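Long-range contacts in glycoside Hydrolase (Bacteroides plebeius, PDB 5T3B), which probably hydrolyses glycosidic bonds, as a member of glycoside hydrolase family 50, a family best known for beta-agarases: residues L24-Y33 with K59-V67; L247-S258 with L330-P341. One frame throughout, in Å; residues are numbered along the deposited sequence.

Contact 1: L24-Y33 with K59-V67; sequences LPVPGPAETY and KTRILPYLV. With EDO (1,2-ethanediol), chain P.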
loop_
_atom_site.group_PDB
_atom_site.type_symbol
_atom_site.label_atom_id
_atom_site.label_comp_id
_atom_site.label_asym_id
_atom_site.label_seq_id
_atom_site.Cartn_x
_atom_site.Cartn_y
_atom_site.Cartn_z
ATOM N N LEU A 24 -10.138 8.834 27.244
ATOM C CA LEU A 24 -10.032 7.431 26.739
ATOM C C LEU A 24 -11.027 6.542 27.476
ATOM O O LEU A 24 -11.296 6.724 28.673
ATOM C CB LEU A 24 -8.651 6.878 27.003
ATOM C CG LEU A 24 -7.492 7.529 26.305
ATOM C CD1 LEU A 24 -6.180 6.952 26.837
ATOM C CD2 LEU A 24 -7.590 7.366 24.802
ATOM N N PRO A 25 -11.534 5.522 26.796
ATOM C CA PRO A 25 -12.357 4.567 27.523
ATOM C C PRO A 25 -11.570 3.770 28.522
ATOM O O PRO A 25 -10.353 3.649 28.399
ATOM C CB PRO A 25 -12.928 3.678 26.460
ATOM C CG PRO A 25 -12.279 4.037 25.152
ATOM C CD PRO A 25 -11.352 5.169 25.379
ATOM N N VAL A 26 -12.238 3.327 29.567
ATOM C CA VAL A 26 -11.633 2.471 30.538
ATOM C C VAL A 26 -11.425 1.103 29.924
ATOM O O VAL A 26 -12.351 0.484 29.388
ATOM C CB VAL A 26 -12.516 2.352 31.788
ATOM C CG1 VAL A 26 -12.004 1.324 32.745
ATOM C CG2 VAL A 26 -12.681 3.757 32.477
ATOM N N PRO A 27 -10.237 0.562 30.079
ATOM C CA PRO A 27 -10.014 -0.742 29.461
ATOM C C PRO A 27 -10.195 -1.898 30.383
ATOM O O PRO A 27 -10.251 -1.740 31.626
ATOM C CB PRO A 27 -8.570 -0.656 29.076
ATOM C CG PRO A 27 -7.926 0.090 30.181
ATOM C CD PRO A 27 -8.984 1.149 30.547
ATOM N N GLY A 28 -10.247 -3.069 29.816
ATOM C CA GLY A 28 -10.371 -4.293 30.584
ATOM C C GLY A 28 -9.037 -4.843 31.057
ATOM O O GLY A 28 -7.964 -4.253 30.884
ATOM N N PRO A 29 -9.113 -5.973 31.730
ATOM C CA PRO A 29 -7.879 -6.581 32.239
ATOM C C PRO A 29 -6.874 -6.944 31.168
ATOM O O PRO A 29 -7.219 -7.226 30.019
ATOM C CB PRO A 29 -8.368 -7.825 32.984
ATOM C CG PRO A 29 -9.876 -7.695 33.114
ATOM C CD PRO A 29 -10.323 -6.780 32.005
ATOM N N ALA A 30 -5.612 -6.832 31.543
ATOM C CA ALA A 30 -4.560 -7.188 30.635
ATOM C C ALA A 30 -4.710 -8.598 30.123
ATOM O O ALA A 30 -4.988 -9.522 30.888
ATOM C CB ALA A 30 -3.191 -7.010 31.294
ATOM N N GLU A 31 -4.479 -8.748 28.802
ATOM C CA GLU A 31 -4.464 -10.041 28.153
ATOM C C GLU A 31 -3.383 -10.032 27.041
ATOM O O GLU A 31 -2.929 -8.976 26.634
ATOM C CB GLU A 31 -5.819 -10.438 27.632
ATOM C CG GLU A 31 -6.346 -9.563 26.552
ATOM C CD GLU A 31 -7.759 -9.951 26.068
ATOM O OE1 GLU A 31 -8.772 -9.641 26.717
ATOM O OE2 GLU A 31 -7.877 -10.654 25.074
ATOM N N THR A 32 -2.995 -11.200 26.581
ATOM C CA THR A 32 -1.988 -11.324 25.553
ATOM C C THR A 32 -2.646 -11.076 24.175
ATOM O O THR A 32 -3.662 -11.649 23.843
ATOM C CB THR A 32 -1.344 -12.719 25.570
ATOM O OG1 THR A 32 -0.790 -12.878 26.877
ATOM C CG2 THR A 32 -0.277 -12.773 24.529
ATOM N N TYR A 33 -2.049 -10.160 23.417
ATOM C CA TYR A 33 -2.606 -9.887 22.070
ATOM C C TYR A 33 -2.395 -11.160 21.206
ATOM O O TYR A 33 -1.332 -11.793 21.278
ATOM C CB TYR A 33 -1.928 -8.651 21.528
ATOM C CG TYR A 33 -2.511 -8.234 20.186
ATOM C CD1 TYR A 33 -3.642 -7.436 20.119
ATOM C CD2 TYR A 33 -1.922 -8.613 18.986
ATOM C CE1 TYR A 33 -4.159 -7.034 18.900
ATOM C CE2 TYR A 33 -2.452 -8.222 17.765
ATOM C CZ TYR A 33 -3.572 -7.430 17.729
ATOM O OH TYR A 33 -4.111 -6.977 16.508
ATOM N N LYS A 59 -12.894 -5.864 20.055
ATOM C CA LYS A 59 -11.756 -5.676 20.943
ATOM C C LYS A 59 -10.649 -5.001 20.204
ATOM O O LYS A 59 -10.260 -5.402 19.082
ATOM C CB LYS A 59 -11.278 -6.976 21.555
ATOM C CG LYS A 59 -12.001 -7.468 22.764
ATOM C CD LYS A 59 -11.144 -8.636 23.349
ATOM C CE LYS A 59 -11.686 -9.083 24.613
ATOM N NZ LYS A 59 -10.954 -10.340 24.839
ATOM N N THR A 60 -10.093 -3.963 20.792
ATOM C CA THR A 60 -9.119 -3.107 20.097
ATOM C C THR A 60 -7.952 -2.786 21.028
ATOM O O THR A 60 -8.136 -2.533 22.232
ATOM C CB THR A 60 -9.879 -1.831 19.647
ATOM O OG1 THR A 60 -10.971 -2.206 18.829
ATOM C CG2 THR A 60 -9.093 -0.880 18.898
ATOM N N ARG A 61 -6.775 -2.704 20.426
ATOM C CA ARG A 61 -5.515 -2.394 21.060
ATOM C C ARG A 61 -5.141 -0.982 20.681
ATOM O O ARG A 61 -4.878 -0.708 19.498
ATOM C CB ARG A 61 -4.422 -3.397 20.630
ATOM C CG ARG A 61 -3.083 -3.114 21.296
ATOM C CD ARG A 61 -2.106 -4.260 21.099
ATOM N NE ARG A 61 -1.729 -4.434 19.695
ATOM C CZ ARG A 61 -0.733 -5.199 19.266
ATOM N NH1 ARG A 61 0.106 -5.764 20.126
ATOM N NH2 ARG A 61 -0.551 -5.334 17.973
ATOM N N ILE A 62 -5.003 -0.091 21.672
ATOM C CA ILE A 62 -4.545 1.238 21.420
ATOM C C ILE A 62 -3.225 1.532 22.187
ATOM O O ILE A 62 -2.911 0.886 23.191
ATOM C CB ILE A 62 -5.606 2.335 21.708
ATOM C CG1 ILE A 62 -6.046 2.361 23.168
ATOM C CG2 ILE A 62 -6.807 2.172 20.807
ATOM C CD1 ILE A 62 -6.856 3.605 23.539
ATOM N N LEU A 63 -2.510 2.547 21.728
ATOM C CA LEU A 63 -1.160 2.819 22.206
ATOM C C LEU A 63 -1.059 3.066 23.725
ATOM O O LEU A 63 -0.146 2.495 24.354
ATOM C CB LEU A 63 -0.527 3.918 21.405
ATOM C CG LEU A 63 0.950 4.147 21.648
ATOM C CD1 LEU A 63 1.815 2.939 21.291
ATOM C CD2 LEU A 63 1.422 5.375 20.878
ATOM N N PRO A 64 -1.996 3.808 24.319
ATOM C CA PRO A 64 -1.919 4.038 25.770
ATOM C C PRO A 64 -2.032 2.792 26.621
ATOM O O PRO A 64 -1.668 2.837 27.795
ATOM C CB PRO A 64 -3.120 4.958 25.996
ATOM C CG PRO A 64 -3.305 5.678 24.724
ATOM C CD PRO A 64 -3.052 4.649 23.711
ATOM N N TYR A 65 -2.525 1.685 26.055
ATOM C CA TYR A 65 -2.851 0.499 26.822
ATOM C C TYR A 65 -2.001 -0.700 26.479
ATOM O O TYR A 65 -2.347 -1.841 26.768
ATOM C CB TYR A 65 -4.363 0.223 26.676
ATOM C CG TYR A 65 -5.258 1.312 27.299
ATOM C CD1 TYR A 65 -4.868 2.021 28.418
ATOM C CD2 TYR A 65 -6.497 1.610 26.724
ATOM C CE1 TYR A 65 -5.683 2.985 28.986
ATOM C CE2 TYR A 65 -7.331 2.539 27.306
ATOM C CZ TYR A 65 -6.918 3.224 28.449
ATOM O OH TYR A 65 -7.768 4.122 29.022
ATOM N N LEU A 66 -0.879 -0.449 25.826
ATOM C CA LEU A 66 0.140 -1.479 25.648
ATOM C C LEU A 66 0.912 -1.714 26.898
ATOM O O LEU A 66 1.432 -0.792 27.481
ATOM C CB LEU A 66 1.195 -0.959 24.753
ATOM C CG LEU A 66 0.851 -0.816 23.415
ATOM C CD1 LEU A 66 2.163 -0.708 22.509
ATOM C CD2 LEU A 66 0.020 -1.932 22.870
ATOM N N VAL A 67 0.919 -2.953 27.376
ATOM C CA VAL A 67 1.610 -3.236 28.646
ATOM C C VAL A 67 3.126 -3.253 28.409
ATOM O O VAL A 67 3.614 -3.975 27.522
ATOM C CB VAL A 67 1.128 -4.597 29.247
ATOM C CG1 VAL A 67 1.950 -4.999 30.473
ATOM C CG2 VAL A 67 -0.374 -4.539 29.558
HETATM C C1 EDO P . -7.520 -9.135 18.568
HETATM O O1 EDO P . -6.965 -9.124 17.236
HETATM C C2 EDO P . -8.247 -7.836 18.801
HETATM O O2 EDO P . -7.653 -6.854 19.741
#
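The Arg61 guanidinium lies flat over one face of the Tyr33 ring, their planes 2° apart and CZ of Arg61 3.5 Å from the Tyr33 centroid, a cation-pi stack. Arg61 reaches it by an extended start (CG anti to the backbone N, chi1 -179°) and a bend further out that lays the group on the ring. Its NH2 also forms a salt bridge to Glu428. The second aromatic, Tyr65, is held between prolines: CG of Pro27 makes a CH-pi contact 3.7 Å from the Tyr65 centroid, and CB of Pro64 lies over the opposite face, displaced toward the rim. At the ring edge, near its plane, Tyr65 OH donates to Pro25 O (2.7 Å). Leu24 extends this apolar end, its CD1 3.7 Å from CB of Pro64 and its CD2 4.0 Å from CD1 of Ile62. Near the other end, Lys59 NZ meets the Glu31 carboxylate head-on, 3.0 Å from OE1 and 3.1 Å from OE2, using the syn lone pair of each oxygen. The segments include strand 31-32 and the end of strand 56-60, which both pair antiparallel with strand 39-48, while helix 412-427 backs Leu24 and Ile62. The chemistry ties the N-terminal chain down at separate points: a tyrosine-proline patch that also binds a backbone carbonyl, a forked salt bridge, and a cation whose charge is probably shared between an aromatic face and a carboxylate.

Contact 2: L247-S258 with L330-P341; sequences LGFFSDNEIDFS and LLYLGSRLHSLP. With EDO (1,2-ethanediol), chain D; EDO (1,2-ethanediol), chain M.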
loop_
_atom_site.group_PDB
_atom_site.type_symbol
_atom_site.label_atom_id
_atom_site.label_comp_id
_atom_site.label_asym_id
_atom_site.label_seq_id
_atom_site.Cartn_x
_atom_site.Cartn_y
_atom_site.Cartn_z
ATOM N N LEU A 247 10.350 7.278 -3.956
ATOM C CA LEU A 247 10.433 6.074 -3.151
ATOM C C LEU A 247 10.468 4.840 -4.054
ATOM O O LEU A 247 11.206 3.893 -3.817
ATOM C CB LEU A 247 9.265 6.024 -2.171
ATOM C CG LEU A 247 9.122 4.888 -1.237
ATOM C CD1 LEU A 247 10.342 4.825 -0.319
ATOM C CD2 LEU A 247 7.869 5.058 -0.413
ATOM N N GLY A 248 9.630 4.814 -5.080
ATOM C CA GLY A 248 9.488 3.731 -6.016
ATOM C C GLY A 248 8.214 3.915 -6.770
ATOM O O GLY A 248 7.612 4.972 -6.748
ATOM N N PHE A 249 7.765 2.855 -7.491
ATOM C CA PHE A 249 6.509 2.972 -8.260
ATOM C C PHE A 249 5.673 1.717 -8.156
ATOM O O PHE A 249 6.171 0.618 -7.923
ATOM C CB PHE A 249 6.775 3.276 -9.738
ATOM C CG PHE A 249 7.348 2.109 -10.539
ATOM C CD1 PHE A 249 8.703 1.784 -10.455
ATOM C CD2 PHE A 249 6.547 1.379 -11.369
ATOM C CE1 PHE A 249 9.227 0.741 -11.152
ATOM C CE2 PHE A 249 7.076 0.343 -12.078
ATOM C CZ PHE A 249 8.410 -0.011 -11.946
ATOM N N PHE A 250 4.380 1.913 -8.378
ATOM C CA PHE A 250 3.432 0.818 -8.490
ATOM C C PHE A 250 3.061 0.680 -9.952
ATOM O O PHE A 250 2.845 1.674 -10.644
ATOM C CB PHE A 250 2.152 1.096 -7.700
ATOM C CG PHE A 250 2.435 1.540 -6.292
ATOM C CD1 PHE A 250 2.811 0.624 -5.309
ATOM C CD2 PHE A 250 2.386 2.884 -5.966
ATOM C CE1 PHE A 250 3.133 1.059 -4.061
ATOM C CE2 PHE A 250 2.727 3.329 -4.712
ATOM C CZ PHE A 250 3.081 2.425 -3.765
ATOM N N SER A 251 2.939 -0.549 -10.450
ATOM C CA SER A 251 2.673 -0.768 -11.891
ATOM C C SER A 251 1.164 -0.875 -12.246
ATOM O O SER A 251 0.820 -0.880 -13.415
ATOM C CB SER A 251 3.410 -2.001 -12.376
ATOM O OG SER A 251 3.023 -3.127 -11.653
ATOM N N ASP A 252 0.323 -1.105 -11.231
ATOM C CA ASP A 252 -1.092 -1.340 -11.376
ATOM C C ASP A 252 -1.676 -1.265 -9.988
ATOM O O ASP A 252 -0.973 -1.040 -8.999
ATOM C CB ASP A 252 -1.376 -2.658 -12.096
ATOM C CG ASP A 252 -1.496 -2.543 -13.591
ATOM O OD1 ASP A 252 -2.322 -1.771 -14.081
ATOM O OD2 ASP A 252 -0.795 -3.274 -14.381
ATOM N N ASN A 253 -3.000 -1.462 -9.931
ATOM C CA ASN A 253 -3.715 -1.394 -8.678
ATOM C C ASN A 253 -4.829 -2.436 -8.663
ATOM O O ASN A 253 -5.698 -2.417 -9.546
ATOM C CB ASN A 253 -4.350 -0.039 -8.484
ATOM C CG ASN A 253 -5.087 0.121 -7.159
ATOM O OD1 ASN A 253 -4.568 -0.124 -6.073
ATOM N ND2 ASN A 253 -6.333 0.547 -7.271
ATOM N N GLU A 254 -4.789 -3.378 -7.697
ATOM C CA GLU A 254 -5.908 -4.328 -7.571
ATOM C C GLU A 254 -6.226 -5.077 -8.847
ATOM O O GLU A 254 -7.379 -5.177 -9.271
ATOM C CB GLU A 254 -7.135 -3.626 -7.000
ATOM C CG GLU A 254 -6.901 -2.921 -5.677
ATOM C CD GLU A 254 -8.143 -2.610 -4.892
ATOM O OE1 GLU A 254 -9.239 -2.511 -5.511
ATOM O OE2 GLU A 254 -7.967 -2.420 -3.659
ATOM N N ILE A 255 -5.199 -5.708 -9.416
ATOM C CA ILE A 255 -5.430 -6.580 -10.538
ATOM C C ILE A 255 -6.294 -7.778 -10.090
ATOM O O ILE A 255 -6.036 -8.388 -9.074
ATOM C CB ILE A 255 -4.081 -7.111 -11.069
ATOM C CG1 ILE A 255 -3.193 -5.971 -11.597
ATOM C CG2 ILE A 255 -4.284 -8.155 -12.151
ATOM C CD1 ILE A 255 -1.762 -6.402 -11.870
ATOM N N ASP A 256 -7.276 -8.110 -10.930
ATOM C CA ASP A 256 -8.071 -9.306 -10.639
ATOM C C ASP A 256 -7.268 -10.536 -11.047
ATOM O O ASP A 256 -6.949 -10.763 -12.179
ATOM C CB ASP A 256 -9.367 -9.186 -11.415
ATOM C CG ASP A 256 -10.269 -10.338 -11.311
ATOM O OD1 ASP A 256 -9.914 -11.425 -10.820
ATOM O OD2 ASP A 256 -11.482 -10.135 -11.710
ATOM N N PHE A 257 -6.919 -11.315 -10.066
ATOM C CA PHE A 257 -6.239 -12.614 -10.280
ATOM C C PHE A 257 -7.077 -13.720 -9.769
ATOM O O PHE A 257 -6.546 -14.793 -9.453
ATOM C CB PHE A 257 -4.917 -12.750 -9.521
ATOM C CG PHE A 257 -3.791 -11.896 -9.958
ATOM C CD1 PHE A 257 -2.840 -12.423 -10.893
ATOM C CD2 PHE A 257 -3.429 -10.763 -9.294
ATOM C CE1 PHE A 257 -1.741 -11.649 -11.186
ATOM C CE2 PHE A 257 -2.315 -10.020 -9.622
ATOM C CZ PHE A 257 -1.467 -10.481 -10.576
ATOM N N SER A 258 -8.364 -13.511 -9.644
ATOM C CA SER A 258 -9.468 -14.391 -9.035
ATOM C C SER A 258 -10.255 -13.535 -8.050
ATOM O O SER A 258 -9.702 -12.858 -7.228
ATOM C CB SER A 258 -9.180 -15.662 -8.355
ATOM O OG SER A 258 -8.598 -16.572 -9.222
ATOM N N LEU A 330 15.668 2.232 -9.513
ATOM C CA LEU A 330 14.297 2.627 -9.147
ATOM C C LEU A 330 13.637 1.425 -8.490
ATOM O O LEU A 330 13.622 0.350 -9.100
ATOM C CB LEU A 330 13.572 3.039 -10.401
ATOM C CG LEU A 330 12.168 3.574 -10.226
ATOM C CD1 LEU A 330 12.159 4.829 -9.357
ATOM C CD2 LEU A 330 11.544 3.826 -11.589
ATOM N N LEU A 331 13.012 1.592 -7.327
ATOM C CA LEU A 331 12.332 0.497 -6.669
ATOM C C LEU A 331 10.978 0.202 -7.298
ATOM O O LEU A 331 10.157 1.103 -7.503
ATOM C CB LEU A 331 12.157 0.734 -5.175
ATOM C CG LEU A 331 13.431 0.919 -4.363
ATOM C CD1 LEU A 331 13.104 1.067 -2.889
ATOM C CD2 LEU A 331 14.388 -0.236 -4.594
ATOM N N TYR A 332 10.733 -1.107 -7.474
ATOM C CA TYR A 332 9.470 -1.602 -7.942
ATOM C C TYR A 332 8.670 -2.083 -6.735
ATOM O O TYR A 332 9.035 -3.029 -6.056
ATOM C CB TYR A 332 9.648 -2.685 -8.972
ATOM C CG TYR A 332 8.368 -3.279 -9.494
ATOM C CD1 TYR A 332 7.223 -2.509 -9.664
ATOM C CD2 TYR A 332 8.297 -4.609 -9.778
ATOM C CE1 TYR A 332 6.027 -3.060 -10.135
ATOM C CE2 TYR A 332 7.157 -5.190 -10.261
ATOM C CZ TYR A 332 6.004 -4.436 -10.425
ATOM O OH TYR A 332 4.835 -4.977 -10.845
ATOM N N LEU A 333 7.539 -1.393 -6.498
ATOM C CA LEU A 333 6.714 -1.637 -5.283
ATOM C C LEU A 333 5.458 -2.426 -5.608
ATOM O O LEU A 333 4.564 -2.467 -4.753
ATOM C CB LEU A 333 6.376 -0.309 -4.649
ATOM C CG LEU A 333 7.527 0.653 -4.373
ATOM C CD1 LEU A 333 7.012 1.972 -3.816
ATOM C CD2 LEU A 333 8.556 0.077 -3.437
ATOM N N GLY A 334 5.418 -3.094 -6.735
ATOM C CA GLY A 334 4.346 -4.040 -6.998
ATOM C C GLY A 334 3.074 -3.464 -7.567
ATOM O O GLY A 334 3.056 -2.413 -8.198
ATOM N N SER A 335 2.005 -4.241 -7.397
ATOM C CA SER A 335 0.709 -3.999 -8.054
ATOM C C SER A 335 -0.468 -3.841 -7.091
ATOM O O SER A 335 -1.592 -3.777 -7.571
ATOM C CB SER A 335 0.364 -5.159 -9.004
ATOM O OG SER A 335 0.075 -6.354 -8.314
ATOM N N ARG A 336 -0.208 -3.706 -5.794
ATOM C CA ARG A 336 -1.267 -3.345 -4.841
ATOM C C ARG A 336 -2.325 -4.462 -4.798
ATOM O O ARG A 336 -3.439 -4.316 -5.248
ATOM C CB ARG A 336 -1.811 -1.962 -5.138
ATOM C CG ARG A 336 -0.728 -0.927 -5.348
ATOM C CD ARG A 336 -1.208 0.354 -5.988
ATOM N NE ARG A 336 -2.175 1.027 -5.141
ATOM C CZ ARG A 336 -1.829 1.803 -4.128
ATOM N NH1 ARG A 336 -2.763 2.321 -3.336
ATOM N NH2 ARG A 336 -0.575 2.147 -3.923
ATOM N N LEU A 337 -1.869 -5.610 -4.280
ATOM C CA LEU A 337 -2.697 -6.803 -4.212
ATOM C C LEU A 337 -3.796 -6.573 -3.231
ATOM O O LEU A 337 -3.672 -5.815 -2.277
ATOM C CB LEU A 337 -1.829 -8.009 -3.757
ATOM C CG LEU A 337 -0.757 -8.438 -4.787
ATOM C CD1 LEU A 337 0.288 -9.284 -4.115
ATOM C CD2 LEU A 337 -1.402 -9.189 -5.945
ATOM N N HIS A 338 -4.921 -7.284 -3.427
ATOM C CA HIS A 338 -6.095 -7.058 -2.625
ATOM C C HIS A 338 -6.895 -8.344 -2.542
ATOM O O HIS A 338 -6.445 -9.393 -3.014
ATOM C CB HIS A 338 -6.931 -5.883 -3.159
ATOM C CG HIS A 338 -7.705 -6.234 -4.367
ATOM N ND1 HIS A 338 -7.171 -6.907 -5.432
ATOM C CD2 HIS A 338 -8.999 -5.988 -4.681
ATOM C CE1 HIS A 338 -8.101 -7.103 -6.339
ATOM N NE2 HIS A 338 -9.231 -6.553 -5.904
ATOM N N SER A 339 -8.093 -8.268 -1.947
ATOM C CA SER A 339 -9.121 -9.304 -2.134
ATOM C C SER A 339 -8.547 -10.697 -1.871
ATOM O O SER A 339 -7.810 -10.930 -0.893
ATOM C CB SER A 339 -9.793 -9.103 -3.560
ATOM O OG SER A 339 -10.782 -10.072 -3.876
ATOM N N LEU A 340 -8.892 -11.609 -2.764
ATOM C CA LEU A 340 -8.349 -12.981 -2.719
ATOM C C LEU A 340 -6.870 -13.098 -3.160
ATOM O O LEU A 340 -6.127 -13.882 -2.569
ATOM C CB LEU A 340 -9.223 -13.928 -3.509
ATOM C CG LEU A 340 -10.645 -14.058 -3.091
ATOM C CD1 LEU A 340 -11.367 -15.026 -3.980
ATOM C CD2 LEU A 340 -10.683 -14.555 -1.693
ATOM N N PRO A 341 -6.446 -12.272 -4.145
ATOM C CA PRO A 341 -5.052 -12.479 -4.603
ATOM C C PRO A 341 -4.001 -12.334 -3.529
ATOM O O PRO A 341 -3.004 -13.052 -3.550
ATOM C CB PRO A 341 -4.901 -11.437 -5.688
ATOM C CG PRO A 341 -6.266 -11.374 -6.308
ATOM C CD PRO A 341 -7.194 -11.482 -5.131
HETATM C C1 EDO D . -11.102 -3.000 -1.968
HETATM O O1 EDO D . -9.912 -3.710 -2.256
HETATM C C2 EDO D . -12.100 -3.064 -3.094
HETATM O O2 EDO D . -11.517 -2.334 -4.200
HETATM C C1 EDO M . 15.963 -1.277 -8.250
HETATM O O1 EDO M . 14.857 -2.078 -8.701
HETATM C C2 EDO M . 17.126 -2.158 -7.724
HETATM O O2 EDO M . 16.407 -3.004 -6.793
HETATM O O HOH W 1 12.999 4.159 -6.052
HETATM O O HOH W 2 -2.693 -6.255 -7.931
HETATM O O HOH W 3 -4.730 -7.788 -6.714
#
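Phe249 N donates to Leu331 O and Leu333 N to Phe249 O (2.8 Å), so the two segments run parallel at a single bridge; beyond it, Ser251 N to Gly334 O and Glu254 N to Arg336 O hold the chains together out of the regular register. By topology they occupy the places of the fourth and fifth strands of a (beta/alpha)8 barrel, next to strands 188-190 and 358-361, as expected for family 50. Gly248 passes so close to Leu331 O that a side chain there would collide with it. The Phe249 and Tyr332 rings are slid apart, with CD1 of Tyr332 over the rim of one Phe249 face, and the Tyr332 hydroxyl meets Ser251 OG at 2.7 Å. A bend at chi3 (63°) turns the edge of the Arg336 guanidinium to Phe250: NH2 sits over the ring centre, and the two planes are 81° apart. Its NE donates to Asn253 OD1 (2.8 Å) within the guanidinium plane but from above the amide carbonyl plane, while NH1 pairs with Glu389. Replacing Arg336 with a methionine would probably leave Glu389 without this counter-charge and take from Asn253 OD1 one of the donors that hold it. Asn253-Glu254 matches the Asn-Glu pair of related barrel glycosidases, consistent with an active-site position. CB of Glu254 rests 3.5 Å from the centroid of the His338 ring, Ser339 CB covers the opposite face, and the Glu254 carboxylate is stacked at 18° to the ring. Both its oxygens accept from an ethanediol, OE1 from O2 and OE2 from O1. Further on, Phe257 CB packs against Pro341 CG at 3.7 Å. A water in the His338 ring plane lies 2.9 Å from its ND1 and donates to Ile255 O (2.8 Å).

How the contacts relate
Contact 1 closes before contact 2 opens along the chain, and the two never touch: their centres are 34 Å apart and their nearest atoms about 18 Å. Contact 2 lies deep, its centre about 8 Å from that of the chain; its Arg336, which holds Asn253, also pairs with Glu389, and Glu254 follows Asn253 in the chain, a grouping expected at the active site of such a barrel. Contact 1, about 27 Å from the chain centre, fastens the N-terminal chain at the periphery. A route through the fold still joins them: strand 39-48, beside contact 1, pairs with strand 407-409, which in turn pairs with strand 385-394, the one carrying Glu389.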